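Local coordinates for protein lectin (Trichosanthes anguina, PDB 4HR6) that binds galactosides through its two ricin-type beta-trefoil domains, as the lectin chain of a nontoxic, three-chain homologue of type II ribosome-inactivating proteins, at residues C[14-19]-C[180-185]; C[121-126]-C[226-231]; C[174-179]-C[185-190]; C[106-111]-C[117-122]. All coordinates share one frame; numbering follows the deposited sequence.

Interaction 1 (C[14-19]-C[180-185]); sequences GRDALC and TIRVDD
The guanidinium of Arg182 meets the carboxylate of Asp16 along its NH1-NH2 edge. The Tyr176 ring lies over one face of this guanidinium in a cation-pi contact, and the sulfur of Cys190 approaches the opposite face, displaced toward NE. The carboxylate stands almost upright to the guanidinium, the planes 84° apart, with Asp16 OD2 close to the plane. This is a forked but long salt bridge: Arg182 NH1 to Asp16 OD1 3.3 Å and Arg182 NH2 to Asp16 OD2 3.5 Å, both weak as hydrogen bonds. A firmer bond at the NE corner runs from Arg182 NE to Thr180 OG1 at 2.8 Å, close to the guanidinium plane. NH1 also donates to the carbonyl of Arg187, and NH2 forms a salt bridge with Asp178, whose OD2 accepts from the backbone N of Asp16 as well. Arg182 can span the gap because its chain is fully stretched from CG to NE (chi2 -163°, chi3 -178°). Asp16 sits on the tight turn of a G1 beta bulge, where Ala17 N reaches Gly14 O and Gly14 N reaches Leu18 O. The contact thus joins a turn of the first beta-trefoil to a strand of the second. With the buried cation shared between Asp16 and Asp178, its charge is probably well balanced, and the bonds round its rim fix the rotation of the plane.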
loop_
_atom_site.group_PDB
_atom_site.type_symbol
_atom_site.label_atom_id
_atom_site.label_comp_id
_atom_site.label_asym_id
_atom_site.label_seq_id
_atom_site.Cartn_x
_atom_site.Cartn_y
_atom_site.Cartn_z
ATOM N N GLY C 14 -3.150 11.949 14.649
ATOM C CA GLY C 14 -1.970 11.320 15.254
ATOM C C GLY C 14 -2.241 10.618 16.574
ATOM O O GLY C 14 -3.115 9.734 16.660
ATOM N N ARG C 15 -1.476 11.021 17.595
ATOM C CA ARG C 15 -1.590 10.501 18.960
ATOM C C ARG C 15 -2.972 9.995 19.320
ATOM O O ARG C 15 -3.943 10.762 19.353
ATOM C CB ARG C 15 -1.207 11.599 19.950
ATOM C CG ARG C 15 0.179 11.466 20.536
ATOM C CD ARG C 15 0.189 10.629 21.807
ATOM N NE ARG C 15 1.162 11.163 22.754
ATOM C CZ ARG C 15 1.417 10.660 23.959
ATOM N NH1 ARG C 15 2.332 11.241 24.722
ATOM N NH2 ARG C 15 0.773 9.584 24.395
ATOM N N ASP C 16 -3.065 8.694 19.577
ATOM C CA ASP C 16 -4.323 8.075 19.972
ATOM C C ASP C 16 -5.493 8.356 19.017
ATOM O O ASP C 16 -6.655 8.217 19.399
ATOM C CB ASP C 16 -4.667 8.471 21.429
ATOM C CG ASP C 16 -3.981 7.562 22.458
ATOM O OD1 ASP C 16 -4.681 6.699 23.030
ATOM O OD2 ASP C 16 -2.746 7.670 22.656
ATOM N N ALA C 17 -5.182 8.706 17.766
ATOM C CA ALA C 17 -6.193 8.941 16.723
ATOM C C ALA C 17 -6.874 10.290 16.826
ATOM O O ALA C 17 -7.939 10.485 16.259
ATOM C CB ALA C 17 -7.248 7.829 16.718
ATOM N N LEU C 18 -6.265 11.221 17.544
ATOM C CA LEU C 18 -6.861 12.533 17.710
ATOM C C LEU C 18 -6.376 13.466 16.619
ATOM O O LEU C 18 -5.324 13.240 16.023
ATOM C CB LEU C 18 -6.540 13.097 19.094
ATOM C CG LEU C 18 -7.246 12.348 20.230
ATOM C CD1 LEU C 18 -6.487 12.510 21.537
ATOM C CD2 LEU C 18 -8.675 12.836 20.378
ATOM N N CYS C 19 -7.150 14.527 16.393
ATOM C CA CYS C 19 -6.902 15.476 15.317
ATOM C C CYS C 19 -6.294 16.801 15.787
ATOM O O CYS C 19 -6.595 17.291 16.878
ATOM C CB CYS C 19 -8.202 15.734 14.560
ATOM S SG CYS C 19 -8.556 14.442 13.346
ATOM N N THR C 180 1.335 3.657 15.685
ATOM C CA THR C 180 1.264 2.529 16.585
ATOM C C THR C 180 0.472 1.396 15.949
ATOM O O THR C 180 -0.427 1.628 15.142
ATOM C CB THR C 180 0.623 2.867 17.947
ATOM O OG1 THR C 180 -0.712 3.383 17.779
ATOM C CG2 THR C 180 1.507 3.832 18.737
ATOM N N ILE C 181 0.836 0.177 16.323
ATOM C CA ILE C 181 0.081 -1.019 15.990
ATOM C C ILE C 181 -0.518 -1.559 17.272
ATOM O O ILE C 181 0.205 -1.943 18.178
ATOM C CB ILE C 181 0.979 -2.086 15.345
ATOM C CG1 ILE C 181 1.679 -1.490 14.122
ATOM C CG2 ILE C 181 0.126 -3.295 14.965
ATOM C CD1 ILE C 181 2.718 -2.388 13.478
ATOM N N ARG C 182 -1.839 -1.577 17.343
ATOM C CA ARG C 182 -2.537 -1.874 18.573
ATOM C C ARG C 182 -3.388 -3.127 18.501
ATOM O O ARG C 182 -3.901 -3.491 17.442
ATOM C CB ARG C 182 -3.425 -0.696 18.957
ATOM C CG ARG C 182 -2.634 0.586 19.075
ATOM C CD ARG C 182 -3.382 1.652 19.830
ATOM N NE ARG C 182 -2.575 2.872 19.864
ATOM C CZ ARG C 182 -2.789 3.895 20.685
ATOM N NH1 ARG C 182 -3.791 3.856 21.554
ATOM N NH2 ARG C 182 -2.000 4.957 20.631
ATOM N N VAL C 183 -3.554 -3.762 19.663
ATOM C CA VAL C 183 -4.379 -4.951 19.798
ATOM C C VAL C 183 -5.810 -4.475 19.610
ATOM O O VAL C 183 -6.240 -3.504 20.235
ATOM C CB VAL C 183 -4.162 -5.643 21.170
ATOM C CG1 VAL C 183 -5.075 -6.844 21.329
ATOM C CG2 VAL C 183 -2.707 -6.079 21.307
ATOM N N ASP C 184 -6.535 -5.138 18.723
ATOM C CA ASP C 184 -7.815 -4.621 18.278
ATOM C C ASP C 184 -8.804 -4.607 19.433
ATOM O O ASP C 184 -9.506 -3.616 19.630
ATOM C CB ASP C 184 -8.343 -5.452 17.101
ATOM C CG ASP C 184 -9.629 -4.909 16.525
ATOM O OD1 ASP C 184 -9.918 -3.706 16.688
ATOM O OD2 ASP C 184 -10.342 -5.691 15.879
ATOM N N ASP C 185 -8.835 -5.698 20.197
ATOM C CA ASP C 185 -9.708 -5.815 21.373
ATOM C C ASP C 185 -9.283 -4.936 22.558
ATOM O O ASP C 185 -10.094 -4.685 23.446
ATOM C CB ASP C 185 -9.805 -7.276 21.835
ATOM C CG ASP C 185 -10.813 -8.092 21.021
ATOM O OD1 ASP C 185 -11.489 -7.538 20.124
ATOM O OD2 ASP C 185 -10.931 -9.306 21.291
#

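Interaction 2 (C[121-126]-C[226-231]); sequences NTYSAS and STPGNQ
Tyr123 gives up the largest area here, laying one face of its ring against the backbone of Pro228 and Gly229. The CA of Gly229 stands over the outer half of that face, 4.3 Å from the centroid of the Tyr123 ring and 25° off the normal, a CH-pi contact. Pro228 O lies over the same face nearer the ring's root, 4.0 Å from Tyr123 CD1. The Pro228 ring packs beside the stem of the tyrosine, its CG 4.1 Å from Tyr123 CB, and the two side chains run past each other in opposite directions. Tyr123 turns its ring this way with CG beside the backbone N (chi1 -63°), from a residue in the left-handed region. Behind it, Asn121 ND2 comes 3.2 Å above the plane on the opposite face, offset toward the rim, so both faces are covered in part. The same Asn121 closes an Asx turn, OD1 accepting from Tyr123 N at 3.2 Å. Arg216 braces both loops, bonding to Ser124 O and touching Pro228. The contact thus bridges a loop of the first trefoil domain and one of the second. No hydrogen bond crosses between the two loops; their direct contact rests on dispersion and the CH-pi approach, which implies a modest attachment near the surface.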
loop_
_atom_site.group_PDB
_atom_site.type_symbol
_atom_site.label_atom_id
_atom_site.label_comp_id
_atom_site.label_asym_id
_atom_site.label_seq_id
_atom_site.Cartn_x
_atom_site.Cartn_y
_atom_site.Cartn_z
ATOM N N ASN C 121 13.519 15.751 18.069
ATOM C CA ASN C 121 12.995 14.611 17.325
ATOM C C ASN C 121 13.659 13.308 17.758
ATOM O O ASN C 121 14.835 13.089 17.491
ATOM C CB ASN C 121 13.167 14.825 15.813
ATOM C CG ASN C 121 12.505 13.732 14.979
ATOM O OD1 ASN C 121 11.548 13.077 15.412
ATOM N ND2 ASN C 121 13.014 13.536 13.777
ATOM N N THR C 122 12.885 12.455 18.425
ATOM C CA THR C 122 13.329 11.114 18.817
ATOM C C THR C 122 12.495 10.019 18.140
ATOM O O THR C 122 12.606 8.846 18.495
ATOM C CB THR C 122 13.267 10.928 20.346
ATOM O OG1 THR C 122 11.937 11.183 20.821
ATOM C CG2 THR C 122 14.246 11.880 21.023
ATOM N N TYR C 123 11.667 10.403 17.167
ATOM C CA TYR C 123 10.882 9.448 16.391
ATOM C C TYR C 123 9.958 8.626 17.273
ATOM O O TYR C 123 9.855 7.407 17.138
ATOM C CB TYR C 123 11.794 8.545 15.571
ATOM C CG TYR C 123 12.599 9.302 14.545
ATOM C CD1 TYR C 123 12.020 9.710 13.345
ATOM C CD2 TYR C 123 13.945 9.601 14.761
ATOM C CE1 TYR C 123 12.757 10.393 12.391
ATOM C CE2 TYR C 123 14.686 10.290 13.810
ATOM C CZ TYR C 123 14.085 10.682 12.628
ATOM O OH TYR C 123 14.811 11.365 11.680
ATOM N N SER C 124 9.282 9.330 18.167
ATOM C CA SER C 124 8.343 8.744 19.096
ATOM C C SER C 124 6.960 8.696 18.491
ATOM O O SER C 124 6.661 9.443 17.557
ATOM C CB SER C 124 8.307 9.585 20.380
ATOM O OG SER C 124 9.632 9.820 20.831
ATOM N N ALA C 125 6.116 7.833 19.053
ATOM C CA ALA C 125 4.717 7.736 18.669
ATOM C C ALA C 125 3.975 9.041 18.929
ATOM O O ALA C 125 2.976 9.337 18.267
ATOM C CB ALA C 125 4.035 6.591 19.401
ATOM N N SER C 126 4.465 9.822 19.888
ATOM C CA SER C 126 3.929 11.154 20.152
ATOM C C SER C 126 4.350 12.165 19.069
ATOM O O SER C 126 3.837 13.290 19.043
ATOM C CB SER C 126 4.393 11.633 21.536
ATOM O OG SER C 126 5.813 11.641 21.610
ATOM N N SER C 226 8.909 -1.206 9.450
ATOM C CA SER C 226 10.155 -0.585 9.882
ATOM C C SER C 226 9.984 0.510 10.942
ATOM O O SER C 226 8.880 0.994 11.188
ATOM C CB SER C 226 10.861 0.022 8.682
ATOM O OG SER C 226 11.352 -0.989 7.832
ATOM N N THR C 227 11.100 0.891 11.560
ATOM C CA THR C 227 11.150 2.069 12.419
ATOM C C THR C 227 11.372 3.279 11.511
ATOM O O THR C 227 12.061 3.165 10.499
ATOM C CB THR C 227 12.294 1.969 13.451
ATOM O OG1 THR C 227 13.544 1.783 12.769
ATOM C CG2 THR C 227 12.057 0.801 14.384
ATOM N N PRO C 228 10.781 4.435 11.851
ATOM C CA PRO C 228 11.033 5.633 11.032
ATOM C C PRO C 228 12.451 6.154 11.237
ATOM O O PRO C 228 13.022 5.963 12.312
ATOM C CB PRO C 228 9.989 6.639 11.539
ATOM C CG PRO C 228 9.696 6.209 12.937
ATOM C CD PRO C 228 9.891 4.714 12.992
ATOM N N GLY C 229 13.022 6.778 10.213
ATOM C CA GLY C 229 14.356 7.386 10.320
ATOM C C GLY C 229 15.380 6.843 9.339
ATOM O O GLY C 229 15.050 6.052 8.448
ATOM N N ASN C 230 16.631 7.277 9.507
ATOM C CA ASN C 230 17.736 6.828 8.654
ATOM C C ASN C 230 18.329 5.513 9.164
ATOM O O ASN C 230 18.486 4.562 8.392
ATOM C CB ASN C 230 18.823 7.906 8.558
ATOM N N GLN C 231 18.647 5.464 10.461
ATOM C CA GLN C 231 19.173 4.247 11.097
ATOM C C GLN C 231 18.026 3.255 11.299
ATOM O O GLN C 231 17.606 2.985 12.424
ATOM C CB GLN C 231 19.843 4.588 12.432
#

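Interaction 3 (C[174-179]-C[185-190])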
loop_
_atom_site.group_PDB
_atom_site.type_symbol
_atom_site.label_atom_id
_atom_site.label_comp_id
_atom_site.label_asym_id
_atom_site.label_seq_id
_atom_site.Cartn_x
_atom_site.Cartn_y
_atom_site.Cartn_z
ATOM N N ALA C 174 -4.969 -2.952 14.867
ATOM C CA ALA C 174 -5.439 -1.638 14.508
ATOM C C ALA C 174 -4.245 -0.726 14.337
ATOM O O ALA C 174 -3.447 -0.558 15.263
ATOM C CB ALA C 174 -6.373 -1.108 15.570
ATOM N N LEU C 175 -4.123 -0.157 13.134
ATOM C CA LEU C 175 -3.028 0.745 12.794
ATOM C C LEU C 175 -3.465 2.203 12.986
ATOM O O LEU C 175 -4.371 2.692 12.311
ATOM C CB LEU C 175 -2.572 0.510 11.361
ATOM C CG LEU C 175 -1.742 -0.745 11.063
ATOM C CD1 LEU C 175 -2.360 -2.016 11.633
ATOM C CD2 LEU C 175 -1.572 -0.880 9.560
ATOM N N TYR C 176 -2.805 2.887 13.912
ATOM C CA TYR C 176 -3.195 4.240 14.312
ATOM C C TYR C 176 -2.343 5.268 13.592
ATOM O O TYR C 176 -1.219 4.977 13.165
ATOM C CB TYR C 176 -3.065 4.417 15.846
ATOM C CG TYR C 176 -4.301 4.022 16.622
ATOM C CD1 TYR C 176 -4.776 2.726 16.582
ATOM C CD2 TYR C 176 -4.994 4.952 17.405
ATOM C CE1 TYR C 176 -5.913 2.347 17.272
ATOM C CE2 TYR C 176 -6.136 4.582 18.103
ATOM C CZ TYR C 176 -6.588 3.273 18.031
ATOM O OH TYR C 176 -7.717 2.877 18.710
ATOM N N SER C 177 -2.886 6.483 13.499
ATOM C CA SER C 177 -2.260 7.597 12.786
ATOM C C SER C 177 -0.906 7.975 13.354
ATOM O O SER C 177 -0.073 8.544 12.653
ATOM C CB SER C 177 -3.186 8.816 12.827
ATOM O OG SER C 177 -4.478 8.497 12.320
ATOM N N ASP C 178 -0.684 7.652 14.630
ATOM C CA ASP C 178 0.596 7.919 15.288
ATOM C C ASP C 178 1.666 6.906 14.954
ATOM O O ASP C 178 2.812 7.055 15.397
ATOM C CB ASP C 178 0.437 8.028 16.817
ATOM C CG ASP C 178 -0.205 6.811 17.437
ATOM O OD1 ASP C 178 -0.224 5.739 16.790
ATOM O OD2 ASP C 178 -0.714 6.944 18.569
ATOM N N GLY C 179 1.303 5.882 14.183
ATOM C CA GLY C 179 2.241 4.860 13.770
ATOM C C GLY C 179 2.289 3.707 14.754
ATOM O O GLY C 179 3.195 2.877 14.691
ATOM N N ASP C 185 -8.835 -5.698 20.197
ATOM C CA ASP C 185 -9.708 -5.815 21.373
ATOM C C ASP C 185 -9.283 -4.936 22.558
ATOM O O ASP C 185 -10.094 -4.685 23.446
ATOM C CB ASP C 185 -9.805 -7.276 21.835
ATOM C CG ASP C 185 -10.813 -8.092 21.021
ATOM O OD1 ASP C 185 -11.489 -7.538 20.124
ATOM O OD2 ASP C 185 -10.931 -9.306 21.291
ATOM N N ASN C 186 -8.033 -4.475 22.572
ATOM C CA ASN C 186 -7.537 -3.604 23.648
ATOM C C ASN C 186 -6.602 -2.499 23.138
ATOM O O ASN C 186 -5.410 -2.719 22.945
ATOM C CB ASN C 186 -6.825 -4.460 24.709
ATOM C CG ASN C 186 -6.593 -3.721 26.018
ATOM O OD1 ASN C 186 -6.638 -2.491 26.082
ATOM N ND2 ASN C 186 -6.339 -4.481 27.077
ATOM N N ARG C 187 -7.147 -1.296 22.968
ATOM C CA ARG C 187 -6.409 -0.196 22.326
ATOM C C ARG C 187 -5.415 0.516 23.246
ATOM O O ARG C 187 -4.772 1.469 22.829
ATOM C CB ARG C 187 -7.383 0.828 21.731
ATOM C CG ARG C 187 -8.408 0.248 20.761
ATOM C CD ARG C 187 -7.767 -0.357 19.515
ATOM N NE ARG C 187 -8.773 -1.024 18.695
ATOM C CZ ARG C 187 -9.559 -0.426 17.799
ATOM N NH1 ARG C 187 -9.468 0.880 17.571
ATOM N NH2 ARG C 187 -10.447 -1.148 17.122
ATOM N N GLU C 188 -5.293 0.059 24.490
ATOM C CA GLU C 188 -4.264 0.567 25.410
ATOM C C GLU C 188 -2.941 -0.173 25.206
ATOM O O GLU C 188 -1.900 0.244 25.743
ATOM C CB GLU C 188 -4.730 0.431 26.867
ATOM C CG GLU C 188 -5.946 1.294 27.199
ATOM C CD GLU C 188 -6.592 0.963 28.546
ATOM O OE1 GLU C 188 -6.389 -0.156 29.082
ATOM O OE2 GLU C 188 -7.325 1.833 29.067
ATOM N N LEU C 189 -2.992 -1.239 24.398
ATOM C CA LEU C 189 -1.863 -2.145 24.159
ATOM C C LEU C 189 -1.187 -1.971 22.787
ATOM O O LEU C 189 -1.834 -2.045 21.749
ATOM C CB LEU C 189 -2.358 -3.587 24.287
ATOM C CG LEU C 189 -2.925 -3.997 25.651
ATOM C CD1 LEU C 189 -3.447 -5.424 25.607
ATOM C CD2 LEU C 189 -1.858 -3.850 26.727
ATOM N N CYS C 190 0.129 -1.793 22.793
ATOM C CA CYS C 190 0.885 -1.458 21.603
ATOM C C CYS C 190 1.953 -2.492 21.325
ATOM O O CYS C 190 2.576 -3.002 22.245
ATOM C CB CYS C 190 1.575 -0.109 21.793
ATOM S SG CYS C 190 0.598 1.344 21.357
#
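One hydrogen bond crosses between 174-179 and 185-190: Arg187 NH1 donates to Tyr176 OH over 2.9 Å, nearly straight at 163°. The hydroxyl lies in the guanidinium plane, at its edge, while the tyrosine ring stands almost perpendicular to that plane (82°). Van der Waals contact makes up the rest. The arginine chain wraps the same hydroxyl, with Arg187 CD 3.3 Å and Arg187 CG 3.4 Å from Tyr176 OH. A bend at chi2 (-63°) folds the chain round the oxygen, NH1 ending beside it. One face of the guanidinium is laid on Ala174, whose CB sits over its centre, 3.9 Å from Arg187 CZ; Ile139 of the adjoining strand 138-143 also touches this arginine. The ionic partner is Asp184, whose OD1 binds Arg187 NH2 as a salt bridge. Turns shape both backbones: a type I turn from Tyr176 to Gly179, closed by Gly179 N to Tyr176 O, and another from Asn186 to Leu189, where Asn186 OD1 adds an Asx turn by accepting from Glu188 N. The contact joins the end of strand 173-175 to the corner leading into strand 189-194, across the intervening strand 181-183. With a neutral oxygen on NH1, a carboxylate on NH2 and a methyl over one face, the guanidinium has its orientation set from several directions, and its charge is probably offset chiefly by Asp184.

Interaction 4 (C[106-111]-C[117-122])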
loop_
_atom_site.group_PDB
_atom_site.type_symbol
_atom_site.label_atom_id
_atom_site.label_comp_id
_atom_site.label_asym_id
_atom_site.label_seq_id
_atom_site.Cartn_x
_atom_site.Cartn_y
_atom_site.Cartn_z
ATOM N N THR C 106 5.034 17.625 18.073
ATOM C CA THR C 106 4.866 16.662 19.161
ATOM C C THR C 106 3.613 16.934 19.974
ATOM O O THR C 106 3.142 18.067 20.045
ATOM C CB THR C 106 6.057 16.707 20.118
ATOM O OG1 THR C 106 7.274 16.703 19.369
ATOM C CG2 THR C 106 6.035 15.510 21.083
ATOM N N SER C 107 3.070 15.874 20.565
ATOM C CA SER C 107 1.979 15.987 21.513
ATOM C C SER C 107 2.359 15.185 22.753
ATOM O O SER C 107 2.131 13.977 22.813
ATOM C CB SER C 107 0.677 15.481 20.914
ATOM O OG SER C 107 -0.381 15.639 21.839
ATOM N N ASN C 108 2.938 15.886 23.731
ATOM C CA ASN C 108 3.530 15.280 24.930
ATOM C C ASN C 108 2.570 14.470 25.806
ATOM O O ASN C 108 3.007 13.572 26.522
ATOM C CB ASN C 108 4.203 16.361 25.786
ATOM C CG ASN C 108 5.519 16.847 25.196
ATOM O OD1 ASN C 108 6.266 16.074 24.595
ATOM N ND2 ASN C 108 5.820 18.128 25.391
ATOM N N LYS C 109 1.279 14.782 25.758
ATOM C CA LYS C 109 0.271 13.997 26.475
ATOM C C LYS C 109 -0.726 13.378 25.501
ATOM O O LYS C 109 -0.956 13.902 24.409
ATOM C CB LYS C 109 -0.453 14.858 27.518
ATOM C CG LYS C 109 0.258 14.906 28.863
ATOM C CD LYS C 109 -0.105 16.139 29.689
ATOM C CE LYS C 109 0.857 17.296 29.436
ATOM N NZ LYS C 109 0.737 18.374 30.461
ATOM N N ALA C 110 -1.317 12.259 25.906
ATOM C CA ALA C 110 -2.260 11.531 25.058
ATOM C C ALA C 110 -3.681 12.054 25.222
ATOM O O ALA C 110 -4.613 11.519 24.620
ATOM C CB ALA C 110 -2.214 10.040 25.378
ATOM N N THR C 111 -3.844 13.100 26.026
ATOM C CA THR C 111 -5.166 13.536 26.474
ATOM C C THR C 111 -5.777 14.631 25.580
ATOM O O THR C 111 -5.070 15.460 24.988
ATOM C CB THR C 111 -5.132 13.977 27.971
ATOM O OG1 THR C 111 -6.465 14.146 28.459
ATOM C CG2 THR C 111 -4.350 15.283 28.186
ATOM N N THR C 117 3.393 21.036 20.569
ATOM C CA THR C 117 4.665 21.683 20.807
ATOM C C THR C 117 5.727 21.165 19.850
ATOM O O THR C 117 5.608 20.061 19.314
ATOM C CB THR C 117 5.122 21.448 22.271
ATOM O OG1 THR C 117 6.490 21.841 22.429
ATOM C CG2 THR C 117 4.984 19.975 22.674
ATOM N N MET C 118 6.753 21.980 19.635
ATOM C CA MET C 118 7.973 21.533 18.985
ATOM C C MET C 118 8.934 20.995 20.054
ATOM O O MET C 118 9.156 21.635 21.089
ATOM C CB MET C 118 8.606 22.671 18.186
ATOM C CG MET C 118 7.686 23.247 17.104
ATOM S SD MET C 118 7.173 22.079 15.808
ATOM C CE MET C 118 8.778 21.730 15.096
ATOM N N GLU C 119 9.455 19.790 19.808
ATOM C CA GLU C 119 10.376 19.111 20.716
ATOM C C GLU C 119 11.464 18.452 19.904
ATOM O O GLU C 119 11.343 18.299 18.686
ATOM C CB GLU C 119 9.661 18.021 21.527
ATOM C CG GLU C 119 8.458 18.478 22.340
ATOM C CD GLU C 119 8.820 19.417 23.484
ATOM O OE1 GLU C 119 10.033 19.645 23.722
ATOM O OE2 GLU C 119 7.880 19.923 24.143
ATOM N N VAL C 120 12.520 18.033 20.586
ATOM C CA VAL C 120 13.604 17.327 19.916
ATOM C C VAL C 120 13.016 16.077 19.254
ATOM O O VAL C 120 12.098 15.433 19.801
ATOM C CB VAL C 120 14.733 16.929 20.891
ATOM C CG1 VAL C 120 15.969 16.480 20.116
ATOM C CG2 VAL C 120 15.073 18.086 21.833
ATOM N N ASN C 121 13.519 15.751 18.069
ATOM C CA ASN C 121 12.995 14.611 17.325
ATOM C C ASN C 121 13.659 13.308 17.758
ATOM O O ASN C 121 14.835 13.089 17.491
ATOM C CB ASN C 121 13.167 14.825 15.813
ATOM C CG ASN C 121 12.505 13.732 14.979
ATOM O OD1 ASN C 121 11.548 13.077 15.412
ATOM N ND2 ASN C 121 13.014 13.536 13.777
ATOM N N THR C 122 12.885 12.455 18.425
ATOM C CA THR C 122 13.329 11.114 18.817
ATOM C C THR C 122 12.495 10.019 18.140
ATOM O O THR C 122 12.606 8.846 18.495
ATOM C CB THR C 122 13.267 10.928 20.346
ATOM O OG1 THR C 122 11.937 11.183 20.821
ATOM C CG2 THR C 122 14.246 11.880 21.023
#
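Glu119 OE2 is approached by two groups: Asn108 ND2 donates to it across the contact over 3.0 Å, and Thr117 OG1, which is also hydrogen-bonded with Asn70 O, lies 2.9 Å from it along its own strand. The asparagine comes from above the carboxylate plane, 45° out of it, although the oxygen stays near the plane of the Asn108 amide; the two planes are 43° apart. Glu119 reaches this spot because its chain folds at chi2 (-67°), carrying the carboxylate back toward Thr117. The methyl of that threonine meets the amide nitrogen, Thr117 CG2 3.4 Å from Asn108 ND2, the two side chains crossing at about a right angle. In the backbone, Thr106 and Thr117 form an antiparallel hydrogen-bonded pair. Thr106 N gives to Thr117 O over 2.8 Å, and Thr117 N returns to Thr106 O over 3.0 Å. Thr106 packs across the stem of Glu119, its OG1 3.5 Å from Glu119 CB; that hydroxyl takes its polar partners from Ala104 O and Gln127 NE2. The threonine pair is buried, whereas Asn108 is exposed and Glu119 partly so; Asn108 probably helps to hold the carboxylate in its folded position. In the first trefoil domain the pair lies at one end of the two-stranded antiparallel sheet of 103-106 and 117-120, where the long connecting loop starts and finishes. The sheet pairing continues as Glu119 with Ala104, while Met118 bonds to the backbone of Asn70 and Ser107 to that of Ser126, tying the hairpin to the loops beside it.

Overall arrangement
Interactions 1 and 2 both bridge the first and second trefoil domains, their centres about 16 Å apart, whereas interaction 4 lies within the first domain and interaction 3 within the second. Interactions 1 and 3 nearly coincide, with centres about 4 Å apart. Arg15 ties interaction 1 to interaction 4, its NE bonding to Ser107 O at 3.0 Å. Ser126 O bonds to Ser107 N at 3.1 Å, joining interaction 2 to interaction 4, and Ala125 packs on both Thr180 and Asp178. Interactions 3 and 4 do not touch, their nearest atoms about 8 Å apart. Cys19 of interaction 1, backbone-bonded to Tyr36 of the galactoside pocket, leads on to Asp21 of the same site.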